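Long-range contact in viral macrophage inflammatory protein-II (PDB 2FHT), which binds a wide range of chemokine receptors and thereby blocks infection by several HIV-1 strains: residues A[10-18]-A[49-58]. Numbering follows the deposited sequence.
Sequences KCCLGYQKR and QVCADKSKDW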
ATOM      1  N   LYS A  10      -3.172 -10.780  -0.965  1.00 15.29           N
ATOM      2  CA  LYS A  10      -2.188  -9.887  -1.595  1.00 18.82           C
ATOM      3  C   LYS A  10      -1.168  -9.442  -0.564  1.00 20.89           C
ATOM      4  O   LYS A  10      -1.533  -8.813   0.427  1.00 20.26           O
ATOM      5  CB  LYS A  10      -2.849  -8.635  -2.171  1.00 21.66           C
ATOM      6  CG  LYS A  10      -3.516  -8.806  -3.507  1.00 30.36           C
ATOM      7  CD  LYS A  10      -3.954  -7.445  -4.079  1.00 40.19           C
ATOM      8  CE  LYS A  10      -5.324  -6.978  -3.566  1.00 46.06           C
ATOM      9  NZ  LYS A  10      -5.356  -6.577  -2.116  1.00 51.01           N
ATOM     10  N   CYS A  11       0.102  -9.774  -0.788  1.00 20.12           N
ATOM     11  CA  CYS A  11       1.180  -9.390   0.124  1.00 19.91           C
ATOM     12  C   CYS A  11       2.270  -8.646  -0.622  1.00 19.18           C
ATOM     13  O   CYS A  11       2.428  -8.824  -1.824  1.00 20.37           O
ATOM     14  CB  CYS A  11       1.814 -10.613   0.781  1.00 19.78           C
ATOM     15  SG  CYS A  11       0.725 -11.483   1.945  1.00 21.37           S
ATOM     16  N   CYS A  12       3.006  -7.806   0.100  1.00 20.15           N
ATOM     17  CA  CYS A  12       4.108  -7.039  -0.461  1.00 21.86           C
ATOM     18  C   CYS A  12       5.423  -7.784  -0.234  1.00 18.24           C
ATOM     19  O   CYS A  12       5.926  -7.888   0.879  1.00 18.37           O
ATOM     20  CB  CYS A  12       4.121  -5.619   0.126  1.00 19.65           C
ATOM     21  SG  CYS A  12       2.698  -4.656  -0.491  1.00 19.09           S
ATOM     22  N   LEU A  13       5.939  -8.357  -1.306  1.00 15.98           N
ATOM     23  CA  LEU A  13       7.174  -9.116  -1.237  1.00 18.68           C
ATOM     24  C   LEU A  13       8.375  -8.244  -1.544  1.00 23.33           C
ATOM     25  O   LEU A  13       9.498  -8.724  -1.556  1.00 25.70           O
ATOM     26  CB  LEU A  13       7.098 -10.297  -2.201  1.00 17.77           C
ATOM     27  CG  LEU A  13       5.895 -11.217  -1.977  1.00 17.79           C
ATOM     28  CD1 LEU A  13       5.971 -12.419  -2.928  1.00 16.62           C
ATOM     29  CD2 LEU A  13       5.896 -11.670  -0.520  1.00 14.69           C
ATOM     30  N   GLY A  14       8.117  -6.951  -1.727  1.00 24.94           N
ATOM     31  CA  GLY A  14       9.146  -5.970  -2.036  1.00 25.93           C
ATOM     32  C   GLY A  14       8.509  -4.590  -1.946  1.00 27.25           C
ATOM     33  O   GLY A  14       7.279  -4.467  -1.928  1.00 22.93           O
ATOM     34  N   TYR A  15       9.319  -3.540  -1.932  1.00 25.51           N
ATOM     35  CA  TYR A  15       8.785  -2.185  -1.802  1.00 26.00           C
ATOM     36  C   TYR A  15       9.266  -1.166  -2.847  1.00 29.31           C
ATOM     37  O   TYR A  15      10.357  -1.297  -3.410  1.00 27.39           O
ATOM     38  CB  TYR A  15       9.170  -1.638  -0.433  1.00 20.11           C
ATOM     39  CG  TYR A  15       8.895  -2.542   0.731  1.00 21.55           C
ATOM     40  CD1 TYR A  15       7.601  -2.900   1.065  1.00 21.18           C
ATOM     41  CD2 TYR A  15       9.917  -2.928   1.574  1.00 24.31           C
ATOM     42  CE1 TYR A  15       7.325  -3.608   2.220  1.00 22.50           C
ATOM     43  CE2 TYR A  15       9.657  -3.639   2.728  1.00 25.65           C
ATOM     44  CZ  TYR A  15       8.358  -3.970   3.053  1.00 25.92           C
ATOM     45  OH  TYR A  15       8.095  -4.653   4.224  1.00 32.04           O
ATOM     46  N   GLN A  16       8.431  -0.167  -3.118  1.00 30.60           N
ATOM     47  CA  GLN A  16       8.775   0.926  -4.024  1.00 33.38           C
ATOM     48  C   GLN A  16       9.808   1.693  -3.217  1.00 32.08           C
ATOM     49  O   GLN A  16       9.498   2.163  -2.139  1.00 33.26           O
ATOM     50  CB  GLN A  16       7.561   1.827  -4.231  1.00 39.40           C
ATOM     51  CG  GLN A  16       7.770   2.947  -5.223  1.00 46.80           C
ATOM     52  CD  GLN A  16       7.534   2.501  -6.654  1.00 56.99           C
ATOM     53  OE1 GLN A  16       7.872   1.374  -7.033  1.00 62.84           O
ATOM     54  NE2 GLN A  16       6.947   3.386  -7.465  1.00 62.82           N
ATOM     55  N   LYS A  17      11.033   1.816  -3.714  1.00 38.07           N
ATOM     56  CA  LYS A  17      12.090   2.507  -2.963  1.00 41.10           C
ATOM     57  C   LYS A  17      11.949   4.029  -2.899  1.00 40.92           C
ATOM     58  O   LYS A  17      12.001   4.635  -1.828  1.00 41.45           O
ATOM     59  CB  LYS A  17      13.473   2.166  -3.532  1.00 46.61           C
ATOM     60  CG  LYS A  17      13.551   0.899  -4.373  1.00 53.15           C
ATOM     61  CD  LYS A  17      13.080   1.157  -5.813  1.00 58.28           C
ATOM     62  CE  LYS A  17      13.471   0.001  -6.734  1.00 58.43           C
ATOM     63  NZ  LYS A  17      14.932  -0.298  -6.650  1.00 56.05           N
ATOM     64  N   ARG A  18      11.860   4.641  -4.071  1.00 40.07           N
ATOM     65  CA  ARG A  18      11.732   6.086  -4.210  1.00 39.85           C
ATOM     66  C   ARG A  18      10.335   6.562  -3.833  1.00 35.60           C
ATOM     67  O   ARG A  18       9.346   6.045  -4.332  1.00 32.35           O
ATOM     68  CB  ARG A  18      12.034   6.474  -5.666  1.00 47.03           C
ATOM     69  CG  ARG A  18      11.357   5.516  -6.673  1.00 61.81           C
ATOM     70  CD  ARG A  18      11.759   5.734  -8.133  1.00 67.22           C
ATOM     71  NE  ARG A  18      11.152   4.745  -9.036  1.00 68.29           N
ATOM     72  CZ  ARG A  18       9.879   4.756  -9.440  1.00 70.03           C
ATOM     73  NH1 ARG A  18       9.039   5.699  -9.028  1.00 68.12           N
ATOM     74  NH2 ARG A  18       9.448   3.828 -10.285  1.00 73.57           N
ATOM     75  N   GLN A  49      -1.397  -0.382  -8.457  1.00 37.43           N
ATOM     76  CA  GLN A  49      -1.297  -0.836  -7.061  1.00 32.86           C
ATOM     77  C   GLN A  49       0.197  -0.871  -6.724  1.00 30.84           C
ATOM     78  O   GLN A  49       0.930  -1.692  -7.280  1.00 30.11           O
ATOM     79  CB  GLN A  49      -1.857  -2.254  -6.907  1.00 32.14           C
ATOM     80  CG  GLN A  49      -3.359  -2.333  -6.749  1.00 38.12           C
ATOM     81  CD  GLN A  49      -3.856  -3.753  -6.576  1.00 39.42           C
ATOM     82  OE1 GLN A  49      -3.344  -4.506  -5.753  1.00 40.08           O
ATOM     83  NE2 GLN A  49      -4.833  -4.142  -7.392  1.00 46.30           N
ATOM     84  N   VAL A  50       0.647  -0.006  -5.816  1.00 29.34           N
ATOM     85  CA  VAL A  50       2.071   0.049  -5.448  1.00 23.78           C
ATOM     86  C   VAL A  50       2.325  -0.320  -3.978  1.00 21.28           C
ATOM     87  O   VAL A  50       1.740   0.249  -3.063  1.00 20.06           O
ATOM     88  CB  VAL A  50       2.690   1.453  -5.758  1.00 20.79           C
ATOM     89  CG1 VAL A  50       4.187   1.436  -5.569  1.00 20.42           C
ATOM     90  CG2 VAL A  50       2.354   1.878  -7.163  1.00 19.19           C
ATOM     91  N   CYS A  51       3.209  -1.286  -3.776  1.00 18.33           N
ATOM     92  CA  CYS A  51       3.592  -1.760  -2.449  1.00 21.47           C
ATOM     93  C   CYS A  51       4.576  -0.827  -1.777  1.00 24.20           C
ATOM     94  O   CYS A  51       5.584  -0.438  -2.388  1.00 24.88           O
ATOM     95  CB  CYS A  51       4.246  -3.132  -2.569  1.00 20.20           C
ATOM     96  SG  CYS A  51       3.049  -4.471  -2.506  1.00 19.21           S
ATOM     97  N   ALA A  52       4.334  -0.519  -0.509  1.00 21.64           N
ATOM     98  CA  ALA A  52       5.219   0.374   0.204  1.00 21.33           C
ATOM     99  C   ALA A  52       5.501  -0.102   1.621  1.00 21.16           C
ATOM    100  O   ALA A  52       4.697  -0.801   2.222  1.00 17.58           O
ATOM    101  CB  ALA A  52       4.648   1.795   0.199  1.00 22.86           C
ATOM    102  N   ASP A  53       6.694   0.237   2.110  1.00 23.62           N
ATOM    103  CA  ASP A  53       7.194  -0.122   3.436  1.00 24.01           C
ATOM    104  C   ASP A  53       6.637   0.875   4.424  1.00 27.75           C
ATOM    105  O   ASP A  53       7.083   2.027   4.465  1.00 26.29           O
ATOM    106  CB  ASP A  53       8.726  -0.025   3.441  1.00 25.60           C
ATOM    107  CG  ASP A  53       9.357  -0.445   4.764  1.00 23.88           C
ATOM    108  OD1 ASP A  53       8.666  -0.503   5.794  1.00 23.67           O
ATOM    109  OD2 ASP A  53      10.571  -0.726   4.766  1.00 26.36           O
ATOM    110  N   LYS A  54       5.716   0.413   5.266  1.00 26.89           N
ATOM    111  CA  LYS A  54       5.082   1.281   6.243  1.00 30.14           C
ATOM    112  C   LYS A  54       5.972   1.856   7.356  1.00 32.85           C
ATOM    113  O   LYS A  54       5.517   2.683   8.146  1.00 34.72           O
ATOM    114  CB  LYS A  54       3.841   0.596   6.811  1.00 33.56           C
ATOM    115  CG  LYS A  54       4.085  -0.789   7.360  1.00 41.11           C
ATOM    116  CD  LYS A  54       2.806  -1.597   7.335  1.00 48.33           C
ATOM    117  CE  LYS A  54       1.613  -0.816   7.881  1.00 54.88           C
ATOM    118  NZ  LYS A  54       1.678  -0.603   9.353  1.00 63.12           N
ATOM    119  N   SER A  55       7.227   1.428   7.418  1.00 31.12           N
ATOM    120  CA  SER A  55       8.153   1.919   8.428  1.00 31.30           C
ATOM    121  C   SER A  55       8.744   3.237   7.970  1.00 33.42           C
ATOM    122  O   SER A  55       9.168   4.060   8.780  1.00 41.19           O
ATOM    123  CB  SER A  55       9.284   0.911   8.655  1.00 34.31           C
ATOM    124  OG  SER A  55      10.286   1.019   7.656  1.00 36.84           O
ATOM    125  N   LYS A  56       8.787   3.427   6.661  1.00 34.51           N
ATOM    126  CA  LYS A  56       9.332   4.641   6.082  1.00 36.35           C
ATOM    127  C   LYS A  56       8.457   5.858   6.352  1.00 39.28           C
ATOM    128  O   LYS A  56       7.229   5.802   6.252  1.00 39.71           O
ATOM    129  CB  LYS A  56       9.585   4.448   4.585  1.00 36.88           C
ATOM    130  CG  LYS A  56      10.930   3.765   4.266  1.00 40.29           C
ATOM    131  CD  LYS A  56      11.260   2.650   5.256  1.00 41.10           C
ATOM    132  CE  LYS A  56      12.529   1.904   4.896  1.00 43.60           C
ATOM    133  NZ  LYS A  56      13.736   2.767   4.879  1.00 48.81           N
ATOM    134  N   ASP A  57       9.108   6.953   6.728  1.00 40.81           N
ATOM    135  CA  ASP A  57       8.415   8.188   7.038  1.00 40.24           C
ATOM    136  C   ASP A  57       7.569   8.724   5.908  1.00 36.34           C
ATOM    137  O   ASP A  57       6.478   9.227   6.159  1.00 36.57           O
ATOM    138  CB  ASP A  57       9.402   9.253   7.497  1.00 46.57           C
ATOM    139  CG  ASP A  57      10.095   8.873   8.778  1.00 54.33           C
ATOM    140  OD1 ASP A  57      11.317   9.126   8.883  1.00 62.16           O
ATOM    141  OD2 ASP A  57       9.422   8.310   9.676  1.00 56.37           O
ATOM    142  N   TRP A  58       8.069   8.662   4.678  1.00 30.27           N
ATOM    143  CA  TRP A  58       7.280   9.172   3.578  1.00 25.99           C
ATOM    144  C   TRP A  58       5.984   8.382   3.407  1.00 22.42           C
ATOM    145  O   TRP A  58       4.953   8.960   3.104  1.00 22.59           O
ATOM    146  CB  TRP A  58       8.083   9.256   2.259  1.00 26.04           C
ATOM    147  CG  TRP A  58       8.505   7.950   1.602  1.00 29.61           C
ATOM    148  CD1 TRP A  58       9.704   7.317   1.755  1.00 31.45           C
ATOM    149  CD2 TRP A  58       7.787   7.209   0.587  1.00 26.40           C
ATOM    150  NE1 TRP A  58       9.793   6.246   0.888  1.00 29.48           N
ATOM    151  CE2 TRP A  58       8.632   6.154   0.163  1.00 26.94           C
ATOM    152  CE3 TRP A  58       6.519   7.331  -0.005  1.00 27.90           C
ATOM    153  CZ2 TRP A  58       8.256   5.238  -0.828  1.00 20.99           C
ATOM    154  CZ3 TRP A  58       6.142   6.420  -0.987  1.00 20.43           C
ATOM    155  CH2 TRP A  58       7.013   5.384  -1.387  1.00 27.17           C
TER
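Cys12 SG lies anti to its own carbonyl carbon, which turns it to Cys51 SG. Cys12 SG and Cys51 SG form a 2.1 Å disulfide with a left-handed chi3 of -80°. This is one of the two disulfides of the CC chemokine fold; the adjacent Cys11 bonds to Cys35. Cys12-Cys51 ties the N-terminal region to strand 49-53, and Cys11-Cys35 ties it to the loop between strands 25-30 and 39-44. Segment 10-18 then runs as an irregular loop along strand 49-53, an edge strand of the three-stranded antiparallel sheet. Gly14 O packs on Cys51 CB. One backbone hydrogen bond follows, from Gln16 N to Cys51 O at 3.0 Å, and it is nearly straight.

Tyr15 and Asp53 meet next. Asp53 CB sits over the centre of the Tyr15 ring, a CH-pi contact of 3.6 Å from Asp53 CB to the Tyr15 ring centroid. Asp53 CG is anti to the backbone N (chi1 -177°), which lays the carboxylate over the ring near CE2. The two stack, their planes 26° apart. The bond from Ser55 N to Asp53 OD1 makes an Asx turn; Ser55 OG adds a second bond from the same face. Lys37 makes a cation-pi contact with Tyr15, and its NZ is hydrogen-bonded to Cys12 O.

The Gln16 side chain bends at chi2 and lies across Val50 CG1, which touches both CB and CD. Farther out, Lys10 crosses Gln49 at about a right angle, Lys10 CD lying 3.4 Å from Gln49 OE1. At the other end, Trp58, on helix 57-65, brings the helix against the loop. Its ring edge faces Gln16 O nearly in plane, with Trp58 CZ2 3.6 Å from Gln16 O.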